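Serine/threonine-protein phosphatase 2A regulatory subunit B'' subunit alpha (Homo sapiens, PDB 4I5J) serves as a calcium-binding EF-hand regulatory subunit of protein phosphatase 2A that might modulate the substrate selectivity, activity and localization of the catalytic enzyme. Local coordinates at residues A174-V177 against W178-I181; T63-Q66 against R67-T71. All coordinates share one frame; numbering follows the deposited sequence.

Contact 1 of 2, residues A174-V177 against W178-I181; sequences ADFV and WFLI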
loop_
_atom_site.group_PDB
_atom_site.type_symbol
_atom_site.label_atom_id
_atom_site.label_comp_id
_atom_site.label_asym_id
_atom_site.label_seq_id
_atom_site.Cartn_x
_atom_site.Cartn_y
_atom_site.Cartn_z
ATOM N N ALA A 174 10.611 -3.755 -0.913
ATOM C CA ALA A 174 9.398 -3.907 -1.711
ATOM C C ALA A 174 8.185 -3.697 -0.833
ATOM O O ALA A 174 7.262 -2.952 -1.178
ATOM C CB ALA A 174 9.360 -5.293 -2.366
ATOM N N ASP A 175 8.185 -4.346 0.325
ATOM C CA ASP A 175 7.083 -4.178 1.253
ATOM C C ASP A 175 6.964 -2.765 1.818
ATOM O O ASP A 175 5.875 -2.322 2.186
ATOM C CB ASP A 175 7.178 -5.210 2.359
ATOM C CG ASP A 175 6.652 -6.555 1.909
ATOM O OD1 ASP A 175 5.618 -6.590 1.177
ATOM O OD2 ASP A 175 7.266 -7.562 2.275
ATOM N N PHE A 176 8.085 -2.060 1.898
ATOM C CA PHE A 176 8.050 -0.681 2.345
ATOM C C PHE A 176 7.278 0.171 1.339
ATOM O O PHE A 176 6.529 1.069 1.728
ATOM C CB PHE A 176 9.460 -0.119 2.537
ATOM C CG PHE A 176 9.459 1.328 2.894
ATOM C CD1 PHE A 176 8.988 1.739 4.131
ATOM C CD2 PHE A 176 9.859 2.273 1.985
ATOM C CE1 PHE A 176 8.960 3.076 4.467
ATOM C CE2 PHE A 176 9.853 3.622 2.313
ATOM C CZ PHE A 176 9.386 4.024 3.556
ATOM N N VAL A 177 7.466 -0.111 0.049
ATOM C CA VAL A 177 6.697 0.568 -1.000
ATOM C C VAL A 177 5.191 0.508 -0.740
ATOM O O VAL A 177 4.502 1.531 -0.818
ATOM C CB VAL A 177 7.039 0.039 -2.416
ATOM C CG1 VAL A 177 6.260 0.820 -3.468
ATOM C CG2 VAL A 177 8.558 0.208 -2.697
ATOM N N TRP A 178 4.682 -0.677 -0.400
ATOM C CA TRP A 178 3.251 -0.861 -0.125
ATOM C C TRP A 178 2.836 -0.116 1.114
ATOM O O TRP A 178 1.791 0.536 1.132
ATOM C CB TRP A 178 2.946 -2.348 0.088
ATOM C CG TRP A 178 2.973 -3.136 -1.181
ATOM C CD1 TRP A 178 4.071 -3.410 -1.947
ATOM C CD2 TRP A 178 1.863 -3.756 -1.837
ATOM N NE1 TRP A 178 3.714 -4.156 -3.038
ATOM C CE2 TRP A 178 2.363 -4.381 -3.003
ATOM C CE3 TRP A 178 0.495 -3.838 -1.567
ATOM C CZ2 TRP A 178 1.558 -5.094 -3.878
ATOM C CZ3 TRP A 178 -0.320 -4.544 -2.459
ATOM C CH2 TRP A 178 0.222 -5.163 -3.597
ATOM N N PHE A 179 3.639 -0.234 2.170
ATOM C CA PHE A 179 3.406 0.554 3.365
ATOM C C PHE A 179 3.362 2.046 3.043
ATOM O O PHE A 179 2.378 2.718 3.352
ATOM C CB PHE A 179 4.485 0.319 4.431
ATOM C CG PHE A 179 4.435 1.327 5.536
ATOM C CD1 PHE A 179 3.495 1.207 6.551
ATOM C CD2 PHE A 179 5.294 2.425 5.542
ATOM C CE1 PHE A 179 3.416 2.152 7.562
ATOM C CE2 PHE A 179 5.227 3.379 6.555
ATOM C CZ PHE A 179 4.290 3.246 7.565
ATOM N N LEU A 180 4.426 2.571 2.434
ATOM C CA LEU A 180 4.500 4.016 2.197
ATOM C C LEU A 180 3.288 4.531 1.413
ATOM O O LEU A 180 2.669 5.518 1.823
ATOM C CB LEU A 180 5.806 4.404 1.494
ATOM C CG LEU A 180 6.101 5.899 1.319
ATOM C CD1 LEU A 180 7.571 6.133 0.964
ATOM C CD2 LEU A 180 5.290 6.512 0.205
ATOM N N ILE A 181 2.970 3.881 0.290
ATOM C CA ILE A 181 1.848 4.316 -0.542
ATOM C C ILE A 181 0.538 4.294 0.247
ATOM O O ILE A 181 -0.300 5.197 0.129
ATOM C CB ILE A 181 1.736 3.467 -1.820
ATOM C CG1 ILE A 181 3.005 3.645 -2.663
ATOM C CG2 ILE A 181 0.500 3.868 -2.631
ATOM C CD1 ILE A 181 3.065 2.753 -3.888
#
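Phe176 meets both Phe179 and Leu180 one turn further on in helix 173-184, a helix that lies within the EF-hand pair region and follows shortly after strand 170-171, which pairs with strand 133-134 in a two-stranded antiparallel sheet. This is a closely packed, buried side. The Phe176 ring receives Leu180 CB over one face, offset toward the rim, while CD1 of the leucine reaches Phe176 CE2 at 3.7 Å. In Phe176, CG is anti to the backbone N (chi1 176°), which leans the ring toward the following turn. Phe179 comes to it at a slant, its CD2 lying 3.9 Å from Phe176 CE1. Helix 112-125 supplies Lys121 to both Phe176 and Leu180, and Tyr141 meets the Phe179 ring edge-to-face. The backbone beneath is regular, and the bond from Leu180 N to Phe176 O, 2.7 Å long, is the shortest of the three i to i+4 bonds here.

A second row joins Val177 and Ile181, whose side chains lie alongside each other and point the same way, CG1 of the valine 3.8 Å from CD1 of the isoleucine. Gln66 touches Val177, while Arg67 and Tyr70 reach Ile181.

The looser part is Asp175, partly exposed, whose side chain comes no closer than 4.7 Å to 178-181 and also touches Thr160 in a loop. Trp178 is held more firmly: its indole leaves its own helix to pack against Tyr70, Trp76 and Tyr194, and NE1 hydrogen-bonds to Gln66 OE1. It meets 174-177 through CB, 3.6 Å from Asp175 O, and through CD1 at the indole edge, which approaches Ala174 O in the ring plane at 3.3 Å.

Contact 2 of 2, residues T63-Q66 against R67-T71; sequences TVIQ and RIFYT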
loop_
_atom_site.group_PDB
_atom_site.type_symbol
_atom_site.label_atom_id
_atom_site.label_comp_id
_atom_site.label_asym_id
_atom_site.label_seq_id
_atom_site.Cartn_x
_atom_site.Cartn_y
_atom_site.Cartn_z
ATOM N N THR A 63 10.614 -0.872 -7.722
ATOM C CA THR A 63 9.594 0.050 -7.250
ATOM C C THR A 63 8.433 0.152 -8.235
ATOM O O THR A 63 7.268 0.127 -7.821
ATOM C CB THR A 63 10.185 1.426 -6.978
ATOM O OG1 THR A 63 11.208 1.301 -5.978
ATOM C CG2 THR A 63 9.119 2.380 -6.486
ATOM N N VAL A 64 8.736 0.239 -9.533
ATOM C CA VAL A 64 7.675 0.304 -10.532
ATOM C C VAL A 64 6.868 -0.987 -10.511
ATOM O O VAL A 64 5.629 -0.971 -10.614
ATOM C CB VAL A 64 8.213 0.542 -11.958
ATOM C CG1 VAL A 64 7.061 0.451 -12.993
ATOM C CG2 VAL A 64 8.915 1.893 -12.037
ATOM N N ILE A 65 7.558 -2.113 -10.382
ATOM C CA ILE A 65 6.835 -3.378 -10.311
ATOM C C ILE A 65 5.917 -3.426 -9.071
ATOM O O ILE A 65 4.778 -3.854 -9.182
ATOM C CB ILE A 65 7.774 -4.583 -10.409
ATOM C CG1 ILE A 65 8.444 -4.565 -11.778
ATOM C CG2 ILE A 65 7.010 -5.907 -10.216
ATOM C CD1 ILE A 65 9.434 -5.659 -11.999
ATOM N N GLN A 66 6.379 -2.941 -7.911
ATOM C CA GLN A 66 5.523 -2.956 -6.726
ATOM C C GLN A 66 4.303 -2.114 -7.010
ATOM O O GLN A 66 3.189 -2.510 -6.681
ATOM C CB GLN A 66 6.246 -2.422 -5.466
ATOM C CG GLN A 66 7.394 -3.284 -4.999
ATOM C CD GLN A 66 7.143 -4.751 -5.275
ATOM O OE1 GLN A 66 6.213 -5.351 -4.733
ATOM N NE2 GLN A 66 7.954 -5.329 -6.146
ATOM N N ARG A 67 4.511 -0.966 -7.657
ATOM C CA ARG A 67 3.406 -0.049 -7.958
ATOM C C ARG A 67 2.405 -0.655 -8.934
ATOM O O ARG A 67 1.202 -0.429 -8.819
ATOM C CB ARG A 67 3.918 1.295 -8.489
ATOM C CG ARG A 67 4.712 2.088 -7.434
ATOM C CD ARG A 67 4.978 3.500 -7.915
ATOM N NE ARG A 67 3.736 4.270 -8.035
ATOM C CZ ARG A 67 3.659 5.480 -8.591
ATOM N NH1 ARG A 67 4.747 6.038 -9.098
ATOM N NH2 ARG A 67 2.494 6.119 -8.659
ATOM N N ILE A 68 2.900 -1.420 -9.893
ATOM C CA ILE A 68 2.025 -2.111 -10.837
ATOM C C ILE A 68 1.151 -3.083 -10.032
ATOM O O ILE A 68 -0.081 -3.023 -10.091
ATOM C CB ILE A 68 2.853 -2.876 -11.910
ATOM C CG1 ILE A 68 3.413 -1.921 -12.977
ATOM C CG2 ILE A 68 1.990 -3.928 -12.609
ATOM C CD1 ILE A 68 4.570 -2.541 -13.830
ATOM N N PHE A 69 1.775 -3.942 -9.230
ATOM C CA PHE A 69 0.995 -4.911 -8.461
ATOM C C PHE A 69 0.089 -4.268 -7.449
ATOM O O PHE A 69 -1.039 -4.737 -7.224
ATOM C CB PHE A 69 1.888 -5.980 -7.830
ATOM C CG PHE A 69 2.270 -7.042 -8.802
ATOM C CD1 PHE A 69 3.143 -6.752 -9.848
ATOM C CD2 PHE A 69 1.680 -8.287 -8.754
ATOM C CE1 PHE A 69 3.468 -7.721 -10.784
ATOM C CE2 PHE A 69 2.004 -9.253 -9.690
ATOM C CZ PHE A 69 2.905 -8.958 -10.703
ATOM N N TYR A 70 0.578 -3.196 -6.841
ATOM C CA TYR A 70 -0.204 -2.479 -5.847
ATOM C C TYR A 70 -1.557 -2.063 -6.424
ATOM O O TYR A 70 -2.596 -2.241 -5.798
ATOM C CB TYR A 70 0.561 -1.241 -5.386
ATOM C CG TYR A 70 -0.077 -0.497 -4.245
ATOM C CD1 TYR A 70 0.327 -0.728 -2.939
ATOM C CD2 TYR A 70 -1.082 0.428 -4.467
ATOM C CE1 TYR A 70 -0.245 -0.045 -1.884
ATOM C CE2 TYR A 70 -1.670 1.126 -3.407
ATOM C CZ TYR A 70 -1.247 0.886 -2.131
ATOM O OH TYR A 70 -1.817 1.566 -1.075
ATOM N N THR A 71 -1.534 -1.511 -7.629
ATOM C CA THR A 71 -2.733 -0.979 -8.253
ATOM C C THR A 71 -3.494 -2.030 -9.061
ATOM O O THR A 71 -4.721 -2.059 -9.066
ATOM C CB THR A 71 -2.349 0.187 -9.165
ATOM O OG1 THR A 71 -1.789 1.229 -8.366
ATOM C CG2 THR A 71 -3.538 0.724 -9.927
#
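Ile65 and Phe69 lie side by side and point the same way, CG2 of the isoleucine 4.0 Å from both CD1 and CE1 of the ring. The phenylalanine turns an edge to its own helix: CD1 sits near Ile65 O at 3.4 Å, with that oxygen close to the ring plane. The same carbonyl accepts the Phe69 N-H in a nearly straight bond of 3.0 Å (N-H...O 175°). Val64 and Ile68 are set differently, slanting across one another so that only the branch ends approach, Val64 CG1 to Ile68 CD1 at 4.0 Å.

Both pairs are i to i+4 neighbours on helix 54-72, in the first EF-hand region of the chain, and both are buried, with Leu37 and Ile34 of helix 34-43 against Val64 and Ile65.

The polar side chains diverge from these pairs. In Arg67, CG is anti to the carbonyl carbon (chi1 -66°) and sits beside the backbone N, turned back toward the preceding turn, where Thr63 O lies 3.2 Å from it; the chain then bends at chi3 and carries the guanidinium off to where NH2 donates to Thr107 O. Gln66 bends at chi2, and its NE2 donates to Gln30 OE1 and Thr62 O. Tyr70 leaves only CB against the preceding turn, 3.2 Å from Gln66 O, while the ring projects off the helix and its OH hydrogen-bonds with Ser182 OG.

The two helices bring different EF-hand regions together, with the centres of contacts 1 and 2 about 10 Å apart. Gln66 of 63-66 and the indole of Trp178 form the joint: Trp178 NE1 probably donates to Gln66 OE1 at 3.2 Å. Around it the side chains pack closely, with the Trp178 and Tyr70 rings inclined at about 55° and Trp178 CE3 3.4 Å from Tyr70 CD1, Ile181 CG2 3.5 Å from Tyr70 CZ, and Ala174 CB against Gln66 CD. Ala174, Val177, Trp178 and Ile181 together form the face of helix 173-184 that meets helix 54-72. Neither contact belongs to the calcium site, which is formed by Asp200, Asp202, Asp204, Val206 and Glu211.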